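Local coordinates for protein (soluble lytic transglycosylase SLT70) (Escherichia coli, PDB 1QSA) that cleaves the glycosidic bonds between N-acetylmuramic acid and N-acetylglucosamine in peptidoglycan, leaving a 1,6-anhydro bond in the muramic acid residue, at residues 106-109 against 110-114; 249-252 against 253-257; 327-331 against 332-336; 429-432 against 433-436. All coordinates share one frame; numbering follows the deposited sequence. Where two conformers were deposited one is given.

Interaction 1 (106-109 against 110-114). With SO4 (sulfate ion), chain F.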
# COMPACT_ATOMS: atom_id res chain seq x y z
N CYS A 106 -23.74 8.11 -4.56
CA CYS A 106 -24.66 7.48 -5.51
C CYS A 106 -26.09 7.76 -5.05
O CYS A 106 -26.96 8.13 -5.84
CB CYS A 106 -24.47 5.97 -5.54
SG CYS A 106 -22.85 5.36 -6.14
N ASN A 107 -26.33 7.59 -3.76
CA ASN A 107 -27.66 7.82 -3.22
C ASN A 107 -28.07 9.29 -3.20
O ASN A 107 -29.24 9.63 -3.43
CB ASN A 107 -27.77 7.18 -1.83
CG ASN A 107 -27.89 5.67 -1.90
OD1 ASN A 107 -28.61 5.13 -2.75
ND2 ASN A 107 -27.21 4.97 -1.00
N TYR A 108 -27.10 10.16 -2.96
CA TYR A 108 -27.32 11.61 -2.94
C TYR A 108 -27.80 12.07 -4.32
O TYR A 108 -28.79 12.82 -4.42
CB TYR A 108 -26.01 12.31 -2.57
CG TYR A 108 -26.04 13.83 -2.66
CD1 TYR A 108 -26.49 14.60 -1.58
CD2 TYR A 108 -25.57 14.49 -3.80
CE1 TYR A 108 -26.46 16.00 -1.63
CE2 TYR A 108 -25.54 15.90 -3.86
CZ TYR A 108 -25.98 16.64 -2.77
OH TYR A 108 -25.91 18.02 -2.82
N TYR A 109 -27.10 11.65 -5.37
CA TYR A 109 -27.51 12.05 -6.72
C TYR A 109 -28.82 11.42 -7.16
O TYR A 109 -29.60 12.06 -7.86
CB TYR A 109 -26.38 11.85 -7.72
CG TYR A 109 -25.30 12.87 -7.45
CD1 TYR A 109 -25.56 14.23 -7.62
CD2 TYR A 109 -24.05 12.49 -6.96
CE1 TYR A 109 -24.62 15.18 -7.32
CE2 TYR A 109 -23.09 13.45 -6.64
CZ TYR A 109 -23.38 14.79 -6.83
OH TYR A 109 -22.45 15.75 -6.54
N TYR A 110 -29.11 10.20 -6.70
CA TYR A 110 -30.39 9.58 -7.05
C TYR A 110 -31.49 10.38 -6.32
O TYR A 110 -32.57 10.61 -6.87
CB TYR A 110 -30.43 8.11 -6.64
CG TYR A 110 -31.65 7.37 -7.14
CD1 TYR A 110 -31.79 7.06 -8.50
CD2 TYR A 110 -32.64 6.96 -6.27
CE1 TYR A 110 -32.89 6.34 -8.97
CE2 TYR A 110 -33.75 6.24 -6.72
CZ TYR A 110 -33.87 5.94 -8.07
OH TYR A 110 -34.96 5.21 -8.51
N ALA A 111 -31.19 10.84 -5.10
CA ALA A 111 -32.16 11.66 -4.35
C ALA A 111 -32.42 12.97 -5.10
O ALA A 111 -33.55 13.48 -5.10
CB ALA A 111 -31.65 11.96 -2.94
N LYS A 112 -31.37 13.54 -5.70
CA LYS A 112 -31.50 14.77 -6.49
C LYS A 112 -32.45 14.53 -7.66
O LYS A 112 -33.35 15.33 -7.90
CB LYS A 112 -30.12 15.23 -6.98
CG LYS A 112 -29.27 15.90 -5.90
CD LYS A 112 -29.73 17.33 -5.64
CE LYS A 112 -28.91 18.01 -4.54
NZ LYS A 112 -29.19 19.48 -4.49
N TRP A 113 -32.29 13.41 -8.37
CA TRP A 113 -33.19 13.10 -9.49
C TRP A 113 -34.65 12.97 -9.01
O TRP A 113 -35.58 13.49 -9.65
CB TRP A 113 -32.77 11.80 -10.18
CG TRP A 113 -33.76 11.34 -11.20
CD1 TRP A 113 -33.98 11.89 -12.44
CD2 TRP A 113 -34.67 10.24 -11.08
NE1 TRP A 113 -34.99 11.19 -13.08
CE2 TRP A 113 -35.42 10.18 -12.27
CE3 TRP A 113 -34.93 9.31 -10.07
CZ2 TRP A 113 -36.42 9.21 -12.48
CZ3 TRP A 113 -35.92 8.34 -10.27
CH2 TRP A 113 -36.65 8.30 -11.47
N ASN A 114 -34.83 12.25 -7.90
CA ASN A 114 -36.16 12.02 -7.33
C ASN A 114 -36.86 13.28 -6.86
O ASN A 114 -38.08 13.28 -6.70
CB ASN A 114 -36.08 11.05 -6.16
CG ASN A 114 -36.33 9.62 -6.58
OD1 ASN A 114 -37.47 9.23 -6.85
ND2 ASN A 114 -35.27 8.82 -6.63
S SO4 F . -35.97 13.32 -16.46
O1 SO4 F . -35.80 12.96 -17.89
O2 SO4 F . -35.48 12.18 -15.65
O3 SO4 F . -35.20 14.54 -16.17
O4 SO4 F . -37.39 13.55 -16.17
O HOH W 1 -26.32 21.08 -4.19
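Tyr108 and Lys112, one turn apart on helix 102-114, make a local side-chain contact within the all-helical superhelix, where Leu92 of helix 88-94 and Glu120 of helix 118-129 flank Tyr108. The two side chains run alongside each other in the same direction. Lys112 bends at chi2 (-77°), which brings CE to 3.5 Å from Tyr108 OH and 3.7 Å from Tyr108 CZ, so the methylene packs against the hydroxyl end of the phenol. The charged end continues to Glu120, with which NZ forms a salt bridge, while Tyr108 OH is hydrogen-bonded to the carbonyl of Pro96. A water joins the two tips, accepting from Lys112 NZ and giving only a weak bond to Tyr108 OH. Closer to the backbone, Tyr108 CD2 sits over the ring centre of Tyr109, 3.6 Å above that plane. With an alanine in place of Tyr108, the Lys112 methylenes would probably lose the ring beside them and Pro96 O its hydroxyl partner.

Backbone bonds such as Ala111 N to Asn107 O (2.8 Å) carry the helix past these residues. Near its end, Trp113 NE1 donates to O2 of a sulfate probably taken up from the crystallisation liquor (2.8 Å). The Cys106-Cys139 disulfide, the Lys112-Glu120 salt bridge and the edge-to-face pair of Tyr110 with Trp88 therefore fix this helix to its neighbours, the lysine's charge probably balanced by Glu120.

Interaction 2 (249-252 against 253-257)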
# COMPACT_ATOMS: atom_id res chain seq x y z
N ASP A 249 4.72 5.68 -32.41
CA ASP A 249 4.57 5.64 -30.96
C ASP A 249 3.77 4.42 -30.51
O ASP A 249 4.14 3.74 -29.55
CB ASP A 249 3.88 6.91 -30.45
CG ASP A 249 4.81 8.12 -30.41
OD1 ASP A 249 6.01 7.98 -30.73
OD2 ASP A 249 4.33 9.22 -30.06
N GLN A 250 2.70 4.12 -31.24
CA GLN A 250 1.85 2.98 -30.94
C GLN A 250 2.60 1.66 -31.13
O GLN A 250 2.48 0.76 -30.30
CB GLN A 250 0.57 3.06 -31.79
CG GLN A 250 -0.29 4.26 -31.42
CD GLN A 250 -1.40 4.54 -32.42
OE1 GLN A 250 -1.27 4.27 -33.61
NE2 GLN A 250 -2.50 5.11 -31.93
N ILE A 251 3.39 1.56 -32.19
CA ILE A 251 4.17 0.35 -32.44
C ILE A 251 5.23 0.19 -31.34
O ILE A 251 5.44 -0.93 -30.83
CB ILE A 251 4.85 0.38 -33.83
CG1 ILE A 251 3.79 0.43 -34.93
CG2 ILE A 251 5.73 -0.85 -34.02
CD1 ILE A 251 4.35 0.63 -36.35
N GLN A 252 5.85 1.29 -30.92
CA GLN A 252 6.86 1.22 -29.86
C GLN A 252 6.23 0.78 -28.55
O GLN A 252 6.88 0.07 -27.77
CB GLN A 252 7.61 2.54 -29.68
CG GLN A 252 8.81 2.46 -28.71
CD GLN A 252 9.84 1.37 -29.08
OE1 GLN A 252 10.14 1.16 -30.26
NE2 GLN A 252 10.38 0.69 -28.07
N GLU A 253 4.99 1.18 -28.29
CA GLU A 253 4.32 0.76 -27.06
C GLU A 253 4.19 -0.76 -27.09
O GLU A 253 4.39 -1.43 -26.07
CB GLU A 253 2.93 1.38 -26.88
CG GLU A 253 2.26 0.86 -25.59
CD GLU A 253 0.81 1.28 -25.37
OE1 GLU A 253 0.12 1.65 -26.34
OE2 GLU A 253 0.35 1.21 -24.21
N LEU A 254 3.86 -1.31 -28.26
CA LEU A 254 3.73 -2.75 -28.37
C LEU A 254 5.09 -3.42 -28.13
O LEU A 254 5.16 -4.47 -27.48
CB LEU A 254 3.20 -3.16 -29.75
CG LEU A 254 1.81 -2.64 -30.15
CD1 LEU A 254 1.41 -3.32 -31.45
CD2 LEU A 254 0.78 -2.95 -29.05
N ARG A 255 6.16 -2.82 -28.66
CA ARG A 255 7.50 -3.37 -28.46
C ARG A 255 7.85 -3.36 -26.98
O ARG A 255 8.39 -4.35 -26.47
CB ARG A 255 8.55 -2.56 -29.22
CG ARG A 255 8.54 -2.77 -30.72
CD ARG A 255 9.82 -2.22 -31.34
NE ARG A 255 9.70 -2.15 -32.79
CZ ARG A 255 9.46 -1.03 -33.46
NH1 ARG A 255 9.35 0.13 -32.82
NH2 ARG A 255 9.35 -1.06 -34.78
N ASP A 256 7.52 -2.27 -26.29
CA ASP A 256 7.80 -2.13 -24.85
C ASP A 256 7.10 -3.23 -24.06
O ASP A 256 7.68 -3.82 -23.14
CB ASP A 256 7.32 -0.77 -24.31
CG ASP A 256 8.18 0.40 -24.77
OD1 ASP A 256 9.21 0.21 -25.44
OD2 ASP A 256 7.80 1.55 -24.45
N ILE A 257 5.83 -3.47 -24.40
CA ILE A 257 5.03 -4.49 -23.74
C ILE A 257 5.69 -5.87 -23.81
O ILE A 257 5.80 -6.57 -22.81
CB ILE A 257 3.61 -4.53 -24.36
CG1 ILE A 257 2.82 -3.30 -23.89
CG2 ILE A 257 2.88 -5.83 -24.01
CD1 ILE A 257 1.58 -3.03 -24.70
O HOH W 2 0.19 0.64 -28.81
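The side-chain amide of Gln252 links Arg255 and Asp256, three and four residues further along helix 248-260, and uses both of its polar ends to do so. This is a surface contact on a helix of the alpha-superhelix, from which the amide reaches across to helix 269-280 and the loop after it. Gln252 OE1 accepts from Arg255 NH1 at 2.9 Å, lying close to the guanidinium plane, although the donor is tilted 30° from the plane of the amide carbonyl. Gln252 NE2 gives a bond of 2.9 Å to Asp256 OD1, meeting the carboxylate on its syn side but well out of its plane. The bend at chi2 of Gln252 (55°) folds the amide back across these two side chains, each of which it meets at about a right angle. NE2 has a second acceptor in the carbonyl of Ala278, and Asp256 OD1 is also hydrogen-bonded to Ser282 OG.

Ile251 adds a nonpolar touch, its CG2 lying over one face of the Arg255 guanidinium, 3.7 Å from NH2. Another flank of the helix has a water-mediated link, in which one water donates to Gln250 O and to Glu253 OE1, both at 2.7 Å. The main-chain bonds remain regular, with Asp256 N reaching Gln252 O at 2.8 Å.

An alanine at Gln252 would probably leave Arg255 NH1 and Ala278 O each without this amide partner and set the guanidinium freer to turn. The amide oxygen at NH1 probably favours the guanidinium where Arg281 brings a like charge close to NH2.

Interaction 3 (327-331 against 332-336)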
# COMPACT_ATOMS: atom_id res chain seq x y z
N ASP A 327 30.05 3.21 -8.96
CA ASP A 327 30.62 1.86 -9.05
C ASP A 327 31.39 1.67 -10.38
O ASP A 327 32.50 1.14 -10.39
CB ASP A 327 29.51 0.82 -8.93
CG ASP A 327 30.04 -0.61 -8.94
OD1 ASP A 327 30.49 -1.10 -7.88
OD2 ASP A 327 30.00 -1.23 -10.02
N LEU A 328 30.79 2.14 -11.47
CA LEU A 328 31.43 2.06 -12.79
C LEU A 328 32.71 2.91 -12.84
O LEU A 328 33.75 2.46 -13.32
CB LEU A 328 30.47 2.55 -13.87
CG LEU A 328 29.28 1.67 -14.23
CD1 LEU A 328 28.36 2.45 -15.16
CD2 LEU A 328 29.76 0.35 -14.86
N LEU A 329 32.62 4.13 -12.31
CA LEU A 329 33.76 5.06 -12.28
C LEU A 329 34.92 4.51 -11.46
O LEU A 329 36.08 4.67 -11.83
CB LEU A 329 33.33 6.42 -11.72
CG LEU A 329 32.49 7.28 -12.66
CD1 LEU A 329 31.88 8.45 -11.87
CD2 LEU A 329 33.33 7.79 -13.84
N LEU A 330 34.62 3.85 -10.35
CA LEU A 330 35.66 3.26 -9.52
C LEU A 330 36.41 2.19 -10.32
O LEU A 330 37.64 2.17 -10.33
CB LEU A 330 35.09 2.62 -8.25
CG LEU A 330 34.65 3.59 -7.16
CD1 LEU A 330 33.85 2.85 -6.08
CD2 LEU A 330 35.91 4.24 -6.54
N GLU A 331 35.68 1.32 -11.03
CA GLU A 331 36.35 0.27 -11.81
C GLU A 331 37.20 0.87 -12.94
O GLU A 331 38.22 0.28 -13.32
CB GLU A 331 35.36 -0.74 -12.38
CG GLU A 331 36.09 -1.95 -12.98
CD GLU A 331 35.20 -3.06 -13.50
OE1 GLU A 331 33.97 -2.85 -13.68
OE2 GLU A 331 35.76 -4.15 -13.75
N ARG A 332 36.75 1.99 -13.48
CA ARG A 332 37.46 2.69 -14.54
C ARG A 332 38.67 3.48 -14.01
O ARG A 332 39.42 4.06 -14.78
CB ARG A 332 36.51 3.64 -15.29
CG ARG A 332 35.51 2.93 -16.19
CD ARG A 332 36.22 2.35 -17.40
NE ARG A 332 35.32 1.65 -18.33
CZ ARG A 332 34.76 2.21 -19.40
NH1 ARG A 332 34.97 3.49 -19.69
NH2 ARG A 332 33.97 1.48 -20.18
N GLY A 333 38.85 3.50 -12.69
CA GLY A 333 39.98 4.21 -12.12
C GLY A 333 39.80 5.71 -11.92
O GLY A 333 40.78 6.44 -11.75
N ARG A 334 38.55 6.16 -11.95
CA ARG A 334 38.22 7.58 -11.77
C ARG A 334 37.81 7.74 -10.31
O ARG A 334 36.65 7.99 -9.99
CB ARG A 334 37.08 7.98 -12.71
CG ARG A 334 37.35 7.70 -14.18
CD ARG A 334 38.63 8.38 -14.67
NE ARG A 334 38.52 9.84 -14.65
CZ ARG A 334 39.41 10.65 -14.09
NH1 ARG A 334 40.49 10.15 -13.50
NH2 ARG A 334 39.22 11.96 -14.12
N GLU A 335 38.81 7.62 -9.44
CA GLU A 335 38.62 7.68 -8.00
C GLU A 335 37.95 8.94 -7.47
O GLU A 335 36.98 8.87 -6.72
CB GLU A 335 39.95 7.50 -7.28
CG GLU A 335 39.76 7.41 -5.79
CD GLU A 335 41.05 7.40 -4.99
OE1 GLU A 335 42.14 7.63 -5.56
OE2 GLU A 335 40.97 7.18 -3.78
N ALA A 336 38.50 10.10 -7.82
CA ALA A 336 37.94 11.36 -7.33
C ALA A 336 36.47 11.57 -7.70
O ALA A 336 35.66 11.96 -6.85
CB ALA A 336 38.79 12.54 -7.79
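Leu329 and Arg334 meet across a Schellman motif that ends helix 319-331 and turns the chain into helix 335-346. The motif is defined by two backward bonds: Arg334 N to Leu329 O (2.9 Å), and Gly333 N to Leu330 O (3.0 Å), the latter coming from well above the carbonyl plane. Before them, Arg332 N still makes the ordinary helical bond to Leu328 O. Gly333 takes a positive phi of 84°, where a side-chain CB would press against the carbonyl oxygen of Arg332; glycine meets that demand without strain. Arg334 then occupies the N-cap position of the next helix.

Leu329 can be followed outward from the backbone. Its CB passes Arg334, 4.1 Å from Arg334 O and a little further from Arg334 CB. At CG the chain forks, chi1 of -74° having set this atom beside the backbone N. The CD2 branch reaches the arginine, 3.9 Å from Arg334 CB and 4.0 Å from Arg334 CG, and so packs on the aliphatic root of that side chain. Beyond the turn, the leucine touches Glu337, Ala338 and Ile341 of helix 335-346, so its side chain joins the two helices.

The acidic side chains Glu331 and Asp327 both reach Arg301, through salt bridges from Glu331 OE1 and Asp327 OD2. Within the turn, Arg334 CB lies 3.6 Å from Leu329 O, the oxygen that accepts from the same arginine's backbone N.

Interaction 4 (429-432 against 433-436)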
# COMPACT_ATOMS: atom_id res chain seq x y z
N TRP A 429 3.81 3.65 20.59
CA TRP A 429 4.76 3.49 19.48
C TRP A 429 4.16 3.69 18.10
O TRP A 429 4.76 4.37 17.24
CB TRP A 429 5.47 2.15 19.57
CG TRP A 429 5.95 1.82 20.97
CD1 TRP A 429 5.63 0.71 21.70
CD2 TRP A 429 6.88 2.57 21.76
NE1 TRP A 429 6.31 0.72 22.89
CE2 TRP A 429 7.08 1.85 22.96
CE3 TRP A 429 7.55 3.79 21.58
CZ2 TRP A 429 7.94 2.30 23.97
CZ3 TRP A 429 8.42 4.24 22.60
CH2 TRP A 429 8.60 3.49 23.77
N ASP A 430 3.01 3.05 17.86
CA ASP A 430 2.36 3.23 16.56
C ASP A 430 1.95 4.68 16.29
O ASP A 430 2.11 5.18 15.17
CB ASP A 430 1.18 2.25 16.35
CG ASP A 430 0.24 2.14 17.54
OD1 ASP A 430 0.31 2.91 18.51
OD2 ASP A 430 -0.59 1.21 17.49
N LEU A 431 1.44 5.37 17.30
CA LEU A 431 1.05 6.76 17.13
C LEU A 431 2.26 7.65 16.87
O LEU A 431 2.18 8.60 16.09
CB LEU A 431 0.25 7.26 18.34
CG LEU A 431 -1.00 6.42 18.63
CD1 LEU A 431 -1.83 7.09 19.75
CD2 LEU A 431 -1.85 6.29 17.34
N SER A 432 3.38 7.34 17.50
CA SER A 432 4.61 8.09 17.29
C SER A 432 5.00 7.99 15.82
O SER A 432 5.23 9.01 15.16
CB SER A 432 5.73 7.54 18.19
OG SER A 432 6.98 8.18 17.94
N VAL A 433 5.02 6.77 15.28
CA VAL A 433 5.39 6.59 13.86
C VAL A 433 4.37 7.29 12.95
O VAL A 433 4.73 8.00 12.00
CB VAL A 433 5.50 5.08 13.47
CG1 VAL A 433 5.71 4.94 11.96
CG2 VAL A 433 6.68 4.40 14.21
N GLN A 434 3.09 7.16 13.28
CA GLN A 434 2.03 7.77 12.49
C GLN A 434 2.17 9.29 12.38
O GLN A 434 1.95 9.88 11.32
CB GLN A 434 0.67 7.38 13.08
CG GLN A 434 -0.53 7.78 12.24
CD GLN A 434 -1.86 7.47 12.91
OE1 GLN A 434 -1.93 6.66 13.83
NE2 GLN A 434 -2.92 8.12 12.45
N ALA A 435 2.56 9.93 13.48
CA ALA A 435 2.75 11.38 13.50
C ALA A 435 3.97 11.77 12.66
O ALA A 435 3.94 12.80 11.98
CB ALA A 435 2.89 11.89 14.92
N THR A 436 5.04 10.97 12.69
CA THR A 436 6.20 11.33 11.87
C THR A 436 5.84 11.26 10.39
O THR A 436 6.33 12.05 9.59
CB THR A 436 7.46 10.45 12.15
OG1 THR A 436 7.22 9.09 11.77
CG2 THR A 436 7.84 10.52 13.62
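Leu431 holds CG beside its backbone N, anti to the carbonyl carbon (chi1 -57°), while Gln434 swings CG anti to its own N (chi1 -172°) and stays extended beyond it; the two side chains thereby run alongside each other, pointing the same way. This is an i to i+3 contact on the alpha-helix 429-438, inside the L domain of the transglycosylase. The touch is between Leu431 CD2 and Gln434 OE1, 3.5 Å apart, a van der Waals approach of a methyl to an amide oxygen. The rotation of the amide is set by its other end, since Gln434 NE2 is hydrogen-bonded to the carbonyl of Arg401 on helix 397-408.

The buried backbone is regular: Gln434 N reaches Asp430 O at 2.9 Å, and Ala435 N reaches Leu431 O at 3.0 Å. That last carbonyl has a second, weak donor in Trp404 NE1. Ser432 OG is hydrogen-bonded to the carbonyl of Glu447, so the buried hydroxyl is satisfied there, while helix 413-425 touches Ser432, Ala435 and Thr436.

Asp430 touches Asn482 and Pro483, in a loop that follows the predicted catalytic Glu478; the side chains of Val433 and Glu478 are about 11 Å apart. Val433 CG2 comes within 3.6 Å of Trp429 O. Thr436, with chi1 of 65°, places its hydroxyl between backbone N and carbonyl carbon, from where OG1 donates to Val433 O at 2.7 Å.

The four contacts come in series along one chain, and none touches another. Interactions 1, 2 and 3 lie on helices 102-114, 248-260 and the pair 319-331/335-346, following the curve of the alpha-superhelix; neighbouring centres are about 43 Å (1 to 2) and 36 Å (2 to 3) apart. Interactions 1 and 3, about 67 Å between centres, fall on opposite sides of the chain's centre, as do 2 and 4. Interaction 4, on helix 429-438, is the nearest of the four to that centre (about 17 Å) and lies close to the Slt-type domain. The first three thus belong to the scaffold far from the predicted active site, whereas the fourth adjoins the catalytic part.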